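Local atomic coordinates of uncharacterized protein (Mycobacterium tuberculosis, PDB entry 6Y56), a protein that acts as a nucleotidyltransferase toxin (MenT4) of a toxin-antitoxin system and probably inhibits bacterial growth by modifying tRNA acceptor stems. Residues L31-S36 with Y151-P156; L140-L145 with P156-V161; R173-A178 with R216-L221. All blocks are in the same frame, centred on the assembly; numbering follows the deposited sequence.

Interactions 1 and 2 are neighbouring parts of one region: their centres lie 11 Å apart and both use P156. Segment 151-156 belongs to the loop between the two strands that pair in interaction 2, and helix 19-38, one side of interaction 1, also packs on F142, P156 and L158. The seam between them is apolar, with L32 CD1 3.8 Å from F142 CZ and L155 CD1 3.8 Å from F142 CD2. Interaction 3 lies on the opposite side of the chain's centre, its centre 36 Å from that of interaction 1 and 30 Å from that of interaction 2. The route between 2 and 3 is short in sequence, since helix 163-174 directly follows strand 157-160.

Interaction 1 (L31-S36 with Y151-P156); sequences LLYLLS and YGFGLP
Y33 and F153 reach each other through different first torsions: CG of Y33 stands anti to its backbone N (chi1 175°), whereas CG of F153 is turned into the crowded position between N and the carbonyl carbon (chi1 50°). The two side chains then slide past one another in opposite directions and stack face to face, with ring centroids 4.1 Å apart and planes inclined by 18°. The overlap is offset. F153 CD1 sits over the centre of the tyrosine ring and comes 3.5 Å from Y33 CG, whereas Y33 CD2 lies over the rim of the phenylalanine ring. F153 CB also rests on the tyrosine face in a CH-pi contact, 3.7 Å from Y33 CZ. The reverse face of F153 receives Y151 CB, again toward the rim, and H30 meets this ring edge-to-face.

The contact joins the solvent-facing flank of helix 19-38 to the long loop between strands 138-141 and 157-160, near the surface of the AbiEii-type nucleotidyltransferase. Y33 and S36, three residues apart on the helix, both direct their CB atoms at the loop, and P156 meets both of them. P156 CD approaches the edge of the tyrosine ring, 4.3 Å from Y33 CD1, while G154 O comes obliquely to within 3.6 Å of Y33 CE1. One helical turn on, at S36, the proline ring is pressed close, P156 CB lying 3.3 Å from S36 OG and 3.4 Å from S36 CB, the latter a tight carbon-carbon approach. The serine hydroxyl donates back to its own helix, S36 OG to Y33 O at 2.7 Å. That bond holds OG beside the proline carbons and satisfies its proton within the helix.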
ATOM      1  N   LEU A  31       4.806  15.585  -1.238  1.00 13.34           N
ATOM      2  CA  LEU A  31       5.711  14.827  -2.097  1.00 14.41           C
ATOM      3  C   LEU A  31       4.984  14.318  -3.332  1.00 13.70           C
ATOM      4  O   LEU A  31       5.508  14.396  -4.450  1.00 13.14           O
ATOM      5  CB  LEU A  31       6.314  13.664  -1.306  1.00 13.96           C
ATOM      6  CG  LEU A  31       7.344  12.738  -1.976  1.00 15.64           C
ATOM      7  CD1 LEU A  31       8.156  12.008  -0.938  1.00 16.75           C
ATOM      8  CD2 LEU A  31       6.689  11.684  -2.877  1.00 23.96           C
ATOM      9  N   LEU A  32       3.766  13.805  -3.148  1.00 12.78           N
ATOM     10  CA  LEU A  32       2.991  13.311  -4.280  1.00 13.03           C
ATOM     11  C   LEU A  32       2.639  14.442  -5.238  1.00 12.56           C
ATOM     12  O   LEU A  32       2.660  14.255  -6.461  1.00 13.52           O
ATOM     13  CB  LEU A  32       1.753  12.571  -3.772  1.00 13.27           C
ATOM     14  CG  LEU A  32       2.053  11.229  -3.087  1.00 12.50           C
ATOM     15  CD1 LEU A  32       0.856  10.761  -2.253  1.00 13.29           C
ATOM     16  CD2 LEU A  32       2.431  10.177  -4.111  1.00 14.06           C
ATOM     17  N   TYR A  33       2.366  15.633  -4.706  1.00 13.44           N
ATOM     18  CA  TYR A  33       2.162  16.793  -5.571  1.00 13.88           C
ATOM     19  C   TYR A  33       3.409  17.072  -6.402  1.00 13.77           C
ATOM     20  O   TYR A  33       3.333  17.267  -7.620  1.00 14.14           O
ATOM     21  CB  TYR A  33       1.804  18.015  -4.721  1.00 16.01           C
ATOM     22  CG  TYR A  33       1.703  19.297  -5.531  1.00 16.30           C
ATOM     23  CD1 TYR A  33       0.661  19.488  -6.426  1.00 18.63           C
ATOM     24  CD2 TYR A  33       2.653  20.303  -5.411  1.00 19.52           C
ATOM     25  CE1 TYR A  33       0.555  20.646  -7.177  1.00 20.38           C
ATOM     26  CE2 TYR A  33       2.547  21.472  -6.164  1.00 20.53           C
ATOM     27  CZ  TYR A  33       1.502  21.624  -7.040  1.00 20.45           C
ATOM     28  OH  TYR A  33       1.390  22.777  -7.786  1.00 28.40           O
ATOM     29  N   LEU A  34       4.575  17.093  -5.765  1.00 13.55           N
ATOM     30  CA  LEU A  34       5.814  17.309  -6.507  1.00 14.63           C
ATOM     31  C   LEU A  34       5.982  16.287  -7.625  1.00 15.51           C
ATOM     32  O   LEU A  34       6.264  16.644  -8.774  1.00 15.40           O
ATOM     33  CB  LEU A  34       6.990  17.234  -5.539  1.00 18.26           C
ATOM     34  CG  LEU A  34       8.353  17.186  -6.227  1.00 23.97           C
ATOM     35  CD1 LEU A  34       8.703  18.554  -6.791  1.00 26.15           C
ATOM     36  CD2 LEU A  34       9.415  16.665  -5.268  1.00 23.34           C
ATOM     37  N   LEU A  35       5.800  15.004  -7.311  1.00 13.33           N
ATOM     38  CA  LEU A  35       5.942  13.974  -8.333  1.00 13.05           C
ATOM     39  C   LEU A  35       4.959  14.197  -9.471  1.00 13.39           C
ATOM     40  O   LEU A  35       5.308  14.030 -10.647  1.00 15.47           O
ATOM     41  CB  LEU A  35       5.711  12.590  -7.727  1.00 13.47           C
ATOM     42  CG  LEU A  35       6.756  12.109  -6.717  1.00 14.92           C
ATOM     43  CD1 LEU A  35       6.470  10.668  -6.334  1.00 17.52           C
ATOM     44  CD2 LEU A  35       8.178  12.228  -7.254  1.00 18.76           C
ATOM     45  N   SER A  36       3.725  14.594  -9.145  1.00 13.84           N
ATOM     46  CA  SER A  36       2.715  14.750 -10.184  1.00 15.55           C
ATOM     47  C   SER A  36       3.064  15.885 -11.129  1.00 16.83           C
ATOM     48  O   SER A  36       2.632  15.884 -12.287  1.00 17.63           O
ATOM     49  CB  SER A  36       1.348  15.014  -9.565  1.00 13.96           C
ATOM     50  OG  SER A  36       1.251  16.335  -9.045  1.00 15.62           O
ATOM     51  N   TYR A 151      -2.983  24.029   2.094  1.00 18.89           N
ATOM     52  CA  TYR A 151      -1.759  23.666   1.385  1.00 19.11           C
ATOM     53  C   TYR A 151      -1.267  24.769   0.455  1.00 21.83           C
ATOM     54  O   TYR A 151      -0.056  24.935   0.278  1.00 21.95           O
ATOM     55  CB  TYR A 151      -1.976  22.385   0.575  1.00 17.45           C
ATOM     56  CG  TYR A 151      -2.019  21.105   1.384  1.00 15.39           C
ATOM     57  CD1 TYR A 151      -1.906  21.119   2.770  1.00 17.97           C
ATOM     58  CD2 TYR A 151      -2.172  19.879   0.747  1.00 14.28           C
ATOM     59  CE1 TYR A 151      -1.944  19.935   3.505  1.00 15.74           C
ATOM     60  CE2 TYR A 151      -2.218  18.706   1.468  1.00 15.74           C
ATOM     61  CZ  TYR A 151      -2.090  18.732   2.838  1.00 14.34           C
ATOM     62  OH  TYR A 151      -2.130  17.547   3.539  1.00 14.66           O
ATOM     63  N   GLY A 152      -2.175  25.502  -0.180  1.00 21.95           N
ATOM     64  CA  GLY A 152      -1.773  26.479  -1.171  1.00 26.60           C
ATOM     65  C   GLY A 152      -1.585  25.934  -2.575  1.00 27.15           C
ATOM     66  O   GLY A 152      -1.153  26.681  -3.462  1.00 28.76           O
ATOM     67  N   PHE A 153      -1.869  24.655  -2.799  1.00 18.46           N
ATOM     68  CA  PHE A 153      -1.951  24.072  -4.130  1.00 20.10           C
ATOM     69  C   PHE A 153      -3.060  23.035  -4.090  1.00 17.96           C
ATOM     70  O   PHE A 153      -3.472  22.595  -3.017  1.00 19.07           O
ATOM     71  CB  PHE A 153      -0.632  23.398  -4.539  1.00 20.87           C
ATOM     72  CG  PHE A 153      -0.099  22.449  -3.507  1.00 20.56           C
ATOM     73  CD1 PHE A 153      -0.509  21.126  -3.484  1.00 18.13           C
ATOM     74  CD2 PHE A 153       0.795  22.886  -2.537  1.00 20.86           C
ATOM     75  CE1 PHE A 153      -0.028  20.251  -2.527  1.00 18.68           C
ATOM     76  CE2 PHE A 153       1.282  22.011  -1.574  1.00 20.12           C
ATOM     77  CZ  PHE A 153       0.866  20.697  -1.572  1.00 18.68           C
ATOM     78  N   GLY A 154      -3.553  22.664  -5.267  1.00 19.50           N
ATOM     79  CA  GLY A 154      -4.530  21.595  -5.379  1.00 18.25           C
ATOM     80  C   GLY A 154      -3.840  20.251  -5.549  1.00 17.65           C
ATOM     81  O   GLY A 154      -2.840  20.135  -6.252  1.00 18.86           O
ATOM     82  N   LEU A 155      -4.391  19.234  -4.893  1.00 17.60           N
ATOM     83  CA  LEU A 155      -3.793  17.912  -4.970  1.00 15.61           C
ATOM     84  C   LEU A 155      -4.071  17.283  -6.338  1.00 16.37           C
ATOM     85  O   LEU A 155      -5.109  17.542  -6.954  1.00 18.29           O
ATOM     86  CB  LEU A 155      -4.342  17.028  -3.855  1.00 15.46           C
ATOM     87  CG  LEU A 155      -3.749  17.406  -2.489  1.00 16.08           C
ATOM     88  CD1 LEU A 155      -4.574  16.826  -1.362  1.00 16.91           C
ATOM     89  CD2 LEU A 155      -2.285  16.988  -2.369  1.00 17.44           C
ATOM     90  N   PRO A 156      -3.160  16.451  -6.829  1.00 15.39           N
ATOM     91  CA  PRO A 156      -3.290  15.907  -8.181  1.00 14.63           C
ATOM     92  C   PRO A 156      -4.254  14.730  -8.228  1.00 15.62           C
ATOM     93  O   PRO A 156      -4.684  14.190  -7.207  1.00 16.17           O
ATOM     94  CB  PRO A 156      -1.869  15.414  -8.469  1.00 17.11           C
ATOM     95  CG  PRO A 156      -1.353  14.991  -7.118  1.00 16.96           C
ATOM     96  CD  PRO A 156      -1.886  16.059  -6.197  1.00 15.21           C
TER

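Interaction 2 (L140-L145 with P156-V161); sequences LAFIQL and PTLPVV
The flat group here is the ring of F142, met at its edge by P156 O, which lies near the ring plane 3.3 Å from F142 CD1. L158 CD1 approaches the same ring obliquely and stands 3.9 Å from F142 CE1, the atom that also touches the proline ring at P156 CG. F142 CG lies anti to the carbonyl carbon and beside the backbone N (chi1 -76°), and it is the CD1-CE1 side of the ring that meets P156 and L158. L32 and D29 of helix 19-38, with L155 of the loop, also pack on this ring.

Ahead of F142 the backbones pair as the two antiparallel strands of a hairpin joined by a long loop. L140 and L158 form a hydrogen-bonded pair: L140 N donates to L158 O over 2.8 Å (171° at the hydrogen), and L158 N returns to L140 O over 2.9 Å (165°). L140 O also receives a CA-H contact from T157. L140 and L158 project from one face of the hairpin; there the L140 side chain crosses V160 at about a right angle, its CD1 4.1 Å from V160 CB, while C57 and R58 of helix 50-59 and F48 of strand 47-49 pack against this group.

Where direct pairing gives out, a water takes over. The water oxygen accepts from F142 N at 2.9 Å and donates to P156 O at the same distance. P156 O thus takes a water hydrogen bond while the F142 ring edge lies against it, and the water links the two backbones just past the last direct pair, in place of a direct N-H to O bond.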
ATOM      1  N   LEU A 140      -7.379   8.512  -9.786  1.00 13.11           N
ATOM      2  CA  LEU A 140      -8.217   8.962  -8.650  1.00 13.00           C
ATOM      3  C   LEU A 140      -7.728  10.281  -8.058  1.00 13.00           C
ATOM      4  O   LEU A 140      -6.519  10.519  -7.998  1.00 14.37           O
ATOM      5  CB  LEU A 140      -8.154   7.900  -7.545  1.00 14.60           C
ATOM      6  CG  LEU A 140      -8.820   6.555  -7.829  1.00 14.63           C
ATOM      7  CD1 LEU A 140      -8.651   5.624  -6.637  1.00 16.43           C
ATOM      8  CD2 LEU A 140     -10.292   6.743  -8.147  1.00 18.74           C
ATOM      9  N   ALA A 141      -8.691  11.111  -7.682  1.00 13.89           N
ATOM     10  CA  ALA A 141      -8.431  12.273  -6.846  1.00 14.18           C
ATOM     11  C   ALA A 141      -8.153  11.844  -5.401  1.00 13.83           C
ATOM     12  O   ALA A 141      -8.508  10.745  -4.971  1.00 16.22           O
ATOM     13  CB  ALA A 141      -9.619  13.257  -6.859  1.00 15.23           C
ATOM     14  N   PHE A 142      -7.482  12.721  -4.652  1.00 12.67           N
ATOM     15  CA  PHE A 142      -7.375  12.524  -3.213  1.00 13.51           C
ATOM     16  C   PHE A 142      -8.732  12.775  -2.563  1.00 14.88           C
ATOM     17  O   PHE A 142      -9.473  13.677  -2.973  1.00 16.93           O
ATOM     18  CB  PHE A 142      -6.397  13.534  -2.614  1.00 14.86           C
ATOM     19  CG  PHE A 142      -4.944  13.221  -2.868  1.00 14.40           C
ATOM     20  CD1 PHE A 142      -4.432  13.071  -4.154  1.00 15.17           C
ATOM     21  CD2 PHE A 142      -4.083  13.084  -1.803  1.00 14.34           C
ATOM     22  CE1 PHE A 142      -3.067  12.789  -4.353  1.00 16.48           C
ATOM     23  CE2 PHE A 142      -2.728  12.813  -1.993  1.00 15.20           C
ATOM     24  CZ  PHE A 142      -2.224  12.663  -3.259  1.00 15.85           C
ATOM     25  N   ILE A 143      -9.083  11.951  -1.576  1.00 13.81           N
ATOM     26  CA  ILE A 143     -10.261  12.231  -0.757  1.00 14.32           C
ATOM     27  C   ILE A 143     -10.031  13.554  -0.046  1.00 14.72           C
ATOM     28  O   ILE A 143      -8.988  13.756   0.588  1.00 15.63           O
ATOM     29  CB  ILE A 143     -10.476  11.087   0.244  1.00 14.56           C
ATOM     30  CG1 ILE A 143     -10.621   9.741  -0.479  1.00 16.86           C
ATOM     31  CG2 ILE A 143     -11.665  11.381   1.136  1.00 17.86           C
ATOM     32  CD1 ILE A 143     -11.894   9.625  -1.293  1.00 18.70           C
ATOM     33  N   GLN A 144     -10.986  14.472  -0.170  1.00 15.77           N
ATOM     34  CA  GLN A 144     -10.800  15.819   0.364  1.00 17.61           C
ATOM     35  C   GLN A 144     -10.878  15.819   1.885  1.00 18.05           C
ATOM     36  O   GLN A 144     -11.833  15.301   2.472  1.00 19.49           O
ATOM     37  CB  GLN A 144     -11.858  16.760  -0.207  1.00 19.85           C
ATOM     38  CG  GLN A 144     -11.640  17.088  -1.673  1.00 25.24           C
ATOM     39  CD  GLN A 144     -12.723  17.980  -2.253  1.00 35.19           C
ATOM     40  OE1 GLN A 144     -13.721  18.279  -1.596  1.00 39.13           O
ATOM     41  NE2 GLN A 144     -12.537  18.397  -3.501  1.00 38.70           N
ATOM     42  N   LEU A 145      -9.869  16.402   2.523  1.00 15.74           N
ATOM     43  CA  LEU A 145      -9.782  16.499   3.971  1.00 16.86           C
ATOM     44  C   LEU A 145      -9.588  17.957   4.357  1.00 17.07           C
ATOM     45  O   LEU A 145      -9.038  18.735   3.577  1.00 17.95           O
ATOM     46  CB  LEU A 145      -8.602  15.668   4.499  1.00 17.09           C
ATOM     47  CG  LEU A 145      -8.625  14.176   4.151  1.00 16.97           C
ATOM     48  CD1 LEU A 145      -7.421  13.473   4.779  1.00 17.70           C
ATOM     49  CD2 LEU A 145      -9.920  13.517   4.589  1.00 20.23           C
ATOM     50  N   PRO A 156      -3.160  16.451  -6.829  1.00 15.39           N
ATOM     51  CA  PRO A 156      -3.290  15.907  -8.181  1.00 14.63           C
ATOM     52  C   PRO A 156      -4.254  14.730  -8.228  1.00 15.62           C
ATOM     53  O   PRO A 156      -4.684  14.190  -7.207  1.00 16.17           O
ATOM     54  CB  PRO A 156      -1.869  15.414  -8.469  1.00 17.11           C
ATOM     55  CG  PRO A 156      -1.353  14.991  -7.118  1.00 16.96           C
ATOM     56  CD  PRO A 156      -1.886  16.059  -6.197  1.00 15.21           C
ATOM     57  N   THR A 157      -4.581  14.328  -9.448  1.00 15.43           N
ATOM     58  CA  THR A 157      -5.150  13.011  -9.671  1.00 15.21           C
ATOM     59  C   THR A 157      -4.016  12.084 -10.071  1.00 14.74           C
ATOM     60  O   THR A 157      -3.103  12.486 -10.800  1.00 16.26           O
ATOM     61  CB  THR A 157      -6.244  13.028 -10.743  1.00 15.89           C
ATOM     62  OG1 THR A 157      -5.732  13.512 -11.996  1.00 17.63           O
ATOM     63  CG2 THR A 157      -7.400  13.903 -10.303  1.00 17.83           C
ATOM     64  N   LEU A 158      -4.056  10.855  -9.554  1.00 14.22           N
ATOM     65  CA  LEU A 158      -2.960   9.917  -9.759  1.00 13.76           C
ATOM     66  C   LEU A 158      -3.515   8.564 -10.176  1.00 12.12           C
ATOM     67  O   LEU A 158      -4.567   8.149  -9.680  1.00 12.62           O
ATOM     68  CB  LEU A 158      -2.173   9.723  -8.453  1.00 15.35           C
ATOM     69  CG  LEU A 158      -1.384  10.938  -7.959  1.00 15.46           C
ATOM     70  CD1 LEU A 158      -0.773  10.603  -6.615  1.00 19.86           C
ATOM     71  CD2 LEU A 158      -0.316  11.306  -8.963  1.00 18.33           C
ATOM     72  N   PRO A 159      -2.827   7.849 -11.063  1.00 11.02           N
ATOM     73  CA  PRO A 159      -3.185   6.450 -11.325  1.00 12.35           C
ATOM     74  C   PRO A 159      -2.871   5.604 -10.106  1.00 12.21           C
ATOM     75  O   PRO A 159      -1.747   5.601  -9.600  1.00 12.27           O
ATOM     76  CB  PRO A 159      -2.308   6.061 -12.519  1.00 14.06           C
ATOM     77  CG  PRO A 159      -1.257   7.065 -12.568  1.00 19.59           C
ATOM     78  CD  PRO A 159      -1.711   8.318 -11.892  1.00 13.24           C
ATOM     79  N   VAL A 160      -3.878   4.879  -9.649  1.00 11.62           N
ATOM     80  CA  VAL A 160      -3.809   4.067  -8.441  1.00 12.02           C
ATOM     81  C   VAL A 160      -4.143   2.625  -8.804  1.00 11.30           C
ATOM     82  O   VAL A 160      -4.934   2.359  -9.716  1.00 12.60           O
ATOM     83  CB  VAL A 160      -4.781   4.634  -7.375  1.00 13.90           C
ATOM     84  CG1 VAL A 160      -4.958   3.690  -6.175  1.00 15.10           C
ATOM     85  CG2 VAL A 160      -4.308   6.014  -6.901  1.00 14.68           C
ATOM     86  N   VAL A 161      -3.545   1.682  -8.066  1.00 11.92           N
ATOM     87  CA  VAL A 161      -3.844   0.268  -8.260  1.00 12.04           C
ATOM     88  C   VAL A 161      -5.347   0.023  -8.181  1.00 13.17           C
ATOM     89  O   VAL A 161      -6.054   0.583  -7.334  1.00 12.78           O
ATOM     90  CB  VAL A 161      -3.057  -0.546  -7.211  1.00 11.19           C
ATOM     91  CG1 VAL A 161      -3.478  -0.178  -5.777  1.00 12.92           C
ATOM     92  CG2 VAL A 161      -3.205  -2.049  -7.438  1.00 12.53           C
TER
HETATM   93  O   HOH W   1      -7.023  15.312  -5.816  1.00 19.03           O

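Interaction 3 (R173-A178 with R216-L221); sequences RYRRVA and RGTRPL
R175 grips T218 O end-on with two nitrogens, NH1 at 2.7 Å and NH2 at 2.9 Å from that oxygen. The acceptor lies in the guanidinium plane, yet the donors reach it differently: NH2 is in the carbonyl plane of T218, whereas NH1 stands 45° out of it. P220 O is also near NH1, but the angle is too poor for a bond. A water extends the grip, accepting from R175 NH2 and donating to R216 O at 2.9 Å.

The arginine chain bends at chi2 (-93°), which sets CD, and the L221 side chain crosses it obliquely, its CD1 3.6 Å from R175 CG. D225 forms a salt bridge to R175 NE, while V207 and V211 of helix 196-212 pack on the side chain. At the solvent side R176 CD lies 3.5 Å from G217 N. R216 NH1 sits over one face of the R176 guanidinium, an approach of like charges 3.7 Å from R176 NH2, and V177 CG1 lies over the opposite face.

Further out, R173 O accepts from both R176 N and V177 N, which holds the backbone turn around R175. A cis peptide precedes P220 in the partner loop. A bidentate, end-on arginine-to-carbonyl interaction thus ties this turn to the loop between helices 196-212 and 224-227, in the helical part of this AbiEii-family protein.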
ATOM      1  N   ARG A 173       0.453 -10.776   0.878  1.00 13.25           N
ATOM      2  CA  ARG A 173       1.393 -10.589   1.979  1.00 14.24           C
ATOM      3  C   ARG A 173       0.877 -11.220   3.265  1.00 14.89           C
ATOM      4  O   ARG A 173       1.653 -11.833   4.011  1.00 14.53           O
ATOM      5  CB  ARG A 173       1.679  -9.115   2.194  1.00 13.77           C
ATOM      6  CG  ARG A 173       2.644  -8.906   3.358  1.00 15.02           C
ATOM      7  CD  ARG A 173       3.421  -7.621   3.206  1.00 20.39           C
ATOM      8  NE  ARG A 173       2.576  -6.469   3.479  1.00 19.93           N
ATOM      9  CZ  ARG A 173       2.910  -5.219   3.189  1.00 24.49           C
ATOM     10  NH1 ARG A 173       4.071  -4.966   2.598  1.00 27.27           N
ATOM     11  NH2 ARG A 173       2.082  -4.226   3.481  1.00 24.86           N
ATOM     12  N   TYR A 174      -0.425 -11.077   3.537  1.00 13.58           N
ATOM     13  CA  TYR A 174      -1.031 -11.670   4.726  1.00 12.62           C
ATOM     14  C   TYR A 174      -0.776 -13.165   4.782  1.00 15.04           C
ATOM     15  O   TYR A 174      -0.601 -13.729   5.871  1.00 15.77           O
ATOM     16  CB  TYR A 174      -2.530 -11.384   4.670  1.00 14.23           C
ATOM     17  CG  TYR A 174      -3.323 -11.555   5.940  1.00 13.97           C
ATOM     18  CD1 TYR A 174      -3.239 -10.633   6.975  1.00 16.40           C
ATOM     19  CD2 TYR A 174      -4.220 -12.601   6.069  1.00 16.94           C
ATOM     20  CE1 TYR A 174      -4.008 -10.784   8.126  1.00 18.43           C
ATOM     21  CE2 TYR A 174      -4.987 -12.758   7.201  1.00 19.41           C
ATOM     22  CZ  TYR A 174      -4.875 -11.854   8.219  1.00 17.71           C
ATOM     23  OH  TYR A 174      -5.651 -12.033   9.347  1.00 23.13           O
ATOM     24  N   ARG A 175      -0.736 -13.815   3.622  1.00 13.66           N
ATOM     25  CA  ARG A 175      -0.490 -15.242   3.544  1.00 14.26           C
ATOM     26  C   ARG A 175       0.905 -15.603   4.041  1.00 15.44           C
ATOM     27  O   ARG A 175       1.132 -16.739   4.488  1.00 18.18           O
ATOM     28  CB  ARG A 175      -0.685 -15.640   2.087  1.00 18.84           C
ATOM     29  CG  ARG A 175      -0.379 -17.035   1.768  1.00 20.93           C
ATOM     30  CD  ARG A 175       1.050 -17.227   1.305  1.00 19.19           C
ATOM     31  NE  ARG A 175       1.280 -18.638   1.423  1.00 19.52           N
ATOM     32  CZ  ARG A 175       2.331 -19.286   0.961  1.00 14.89           C
ATOM     33  NH1 ARG A 175       2.390 -20.595   1.128  1.00 17.80           N
ATOM     34  NH2 ARG A 175       3.303 -18.643   0.318  1.00 15.62           N
ATOM     35  N   ARG A 176       1.851 -14.676   3.929  1.00 16.50           N
ATOM     36  CA  ARG A 176       3.242 -14.927   4.289  1.00 20.17           C
ATOM     37  C   ARG A 176       3.580 -14.462   5.695  1.00 20.52           C
ATOM     38  O   ARG A 176       4.300 -15.164   6.417  1.00 22.43           O
ATOM     39  CB  ARG A 176       4.181 -14.239   3.294  1.00 18.84           C
ATOM     40  CG  ARG A 176       5.643 -14.243   3.744  1.00 23.84           C
ATOM     41  CD  ARG A 176       6.568 -13.654   2.701  1.00 21.89           C
ATOM     42  NE  ARG A 176       6.351 -12.217   2.551  1.00 24.10           N
ATOM     43  CZ  ARG A 176       6.905 -11.288   3.323  1.00 25.35           C
ATOM     44  NH1 ARG A 176       7.732 -11.627   4.312  1.00 22.26           N
ATOM     45  NH2 ARG A 176       6.633 -10.006   3.100  1.00 30.68           N
ATOM     46  N   VAL A 177       3.087 -13.293   6.095  1.00 15.34           N
ATOM     47  CA  VAL A 177       3.401 -12.712   7.395  1.00 18.45           C
ATOM     48  C   VAL A 177       2.202 -11.901   7.868  1.00 17.66           C
ATOM     49  O   VAL A 177       1.548 -11.213   7.080  1.00 21.55           O
ATOM     50  CB  VAL A 177       4.688 -11.863   7.321  1.00 25.03           C
ATOM     51  CG1 VAL A 177       4.513 -10.700   6.353  1.00 21.36           C
ATOM     52  CG2 VAL A 177       5.071 -11.361   8.694  1.00 32.27           C
ATOM     53  N   ALA A 178       1.922 -11.974   9.167  1.00 19.73           N
ATOM     54  CA  ALA A 178       0.746 -11.340   9.756  1.00 21.68           C
ATOM     55  C   ALA A 178       1.134  -9.961  10.280  1.00 20.85           C
ATOM     56  O   ALA A 178       1.862  -9.849  11.272  1.00 23.06           O
ATOM     57  CB  ALA A 178       0.194 -12.218  10.877  1.00 25.11           C
ATOM     58  N   ARG A 216       9.692 -15.584  -1.788  1.00 12.90           N
ATOM     59  CA  ARG A 216       9.100 -15.115  -0.536  1.00 14.72           C
ATOM     60  C   ARG A 216       8.026 -16.084  -0.069  1.00 15.45           C
ATOM     61  O   ARG A 216       7.139 -16.444  -0.841  1.00 17.99           O
ATOM     62  CB  ARG A 216       8.449 -13.746  -0.741  1.00 16.74           C
ATOM     63  CG  ARG A 216       9.429 -12.620  -0.977  1.00 20.85           C
ATOM     64  CD  ARG A 216      10.110 -12.220   0.321  1.00 27.19           C
ATOM     65  NE  ARG A 216      10.954 -11.035   0.165  1.00 35.41           N
ATOM     66  CZ  ARG A 216      10.523  -9.780   0.273  1.00 34.05           C
ATOM     67  NH1 ARG A 216       9.253  -9.530   0.549  1.00 34.28           N
ATOM     68  NH2 ARG A 216      11.375  -8.771   0.117  1.00 38.46           N
ATOM     69  N   GLY A 217       8.076 -16.465   1.200  1.00 15.02           N
ATOM     70  CA  GLY A 217       7.105 -17.416   1.715  1.00 17.19           C
ATOM     71  C   GLY A 217       7.529 -18.848   1.457  1.00 17.42           C
ATOM     72  O   GLY A 217       8.707 -19.148   1.256  1.00 20.08           O
ATOM     73  N   THR A 218       6.549 -19.746   1.486  1.00 16.49           N
ATOM     74  CA  THR A 218       6.769 -21.171   1.288  1.00 16.28           C
ATOM     75  C   THR A 218       5.786 -21.699   0.251  1.00 16.43           C
ATOM     76  O   THR A 218       4.787 -21.053  -0.079  1.00 17.43           O
ATOM     77  CB  THR A 218       6.610 -21.951   2.604  1.00 18.68           C
ATOM     78  OG1 THR A 218       5.289 -21.754   3.132  1.00 20.23           O
ATOM     79  CG2 THR A 218       7.630 -21.496   3.641  1.00 19.70           C
ATOM     80  N   ARG A 219       6.064 -22.892  -0.252  1.00 15.77           N
ATOM     81  CA  ARG A 219       5.112 -23.567  -1.113  1.00 17.61           C
ATOM     82  C   ARG A 219       4.621 -24.831  -0.415  1.00 19.46           C
ATOM     83  O   ARG A 219       5.344 -25.404   0.408  1.00 18.74           O
ATOM     84  CB  ARG A 219       5.751 -23.926  -2.464  1.00 19.14           C
ATOM     85  CG  ARG A 219       7.027 -24.739  -2.352  1.00 17.15           C
ATOM     86  CD  ARG A 219       7.452 -25.320  -3.690  1.00 22.31           C
ATOM     87  NE  ARG A 219       7.650 -24.299  -4.710  1.00 20.81           N
ATOM     88  CZ  ARG A 219       8.747 -23.560  -4.826  1.00 22.90           C
ATOM     89  NH1 ARG A 219       9.758 -23.717  -3.979  1.00 24.32           N
ATOM     90  NH2 ARG A 219       8.842 -22.663  -5.798  1.00 23.19           N
ATOM     91  N   PRO A 220       3.392 -25.283  -0.694  1.00 17.19           N
ATOM     92  CA  PRO A 220       2.409 -24.689  -1.603  1.00 17.60           C
ATOM     93  C   PRO A 220       1.594 -23.622  -0.908  1.00 16.21           C
ATOM     94  O   PRO A 220       1.690 -23.452   0.303  1.00 18.53           O
ATOM     95  CB  PRO A 220       1.507 -25.877  -1.925  1.00 18.98           C
ATOM     96  CG  PRO A 220       1.489 -26.638  -0.644  1.00 21.51           C
ATOM     97  CD  PRO A 220       2.904 -26.554  -0.124  1.00 17.95           C
ATOM     98  N   LEU A 221       0.812 -22.880  -1.686  1.00 16.01           N
ATOM     99  CA  LEU A 221      -0.194 -21.994  -1.124  1.00 14.97           C
ATOM    100  C   LEU A 221      -1.349 -22.833  -0.603  1.00 16.16           C
ATOM    101  O   LEU A 221      -1.885 -23.675  -1.326  1.00 16.84           O
ATOM    102  CB  LEU A 221      -0.705 -21.053  -2.220  1.00 15.28           C
ATOM    103  CG  LEU A 221      -1.944 -20.229  -1.874  1.00 15.45           C
ATOM    104  CD1 LEU A 221      -1.641 -19.343  -0.679  1.00 17.15           C
ATOM    105  CD2 LEU A 221      -2.438 -19.411  -3.072  1.00 16.34           C
TER
HETATM  106  O   HOH W   2       4.370 -16.058  -0.172  1.00 16.21           O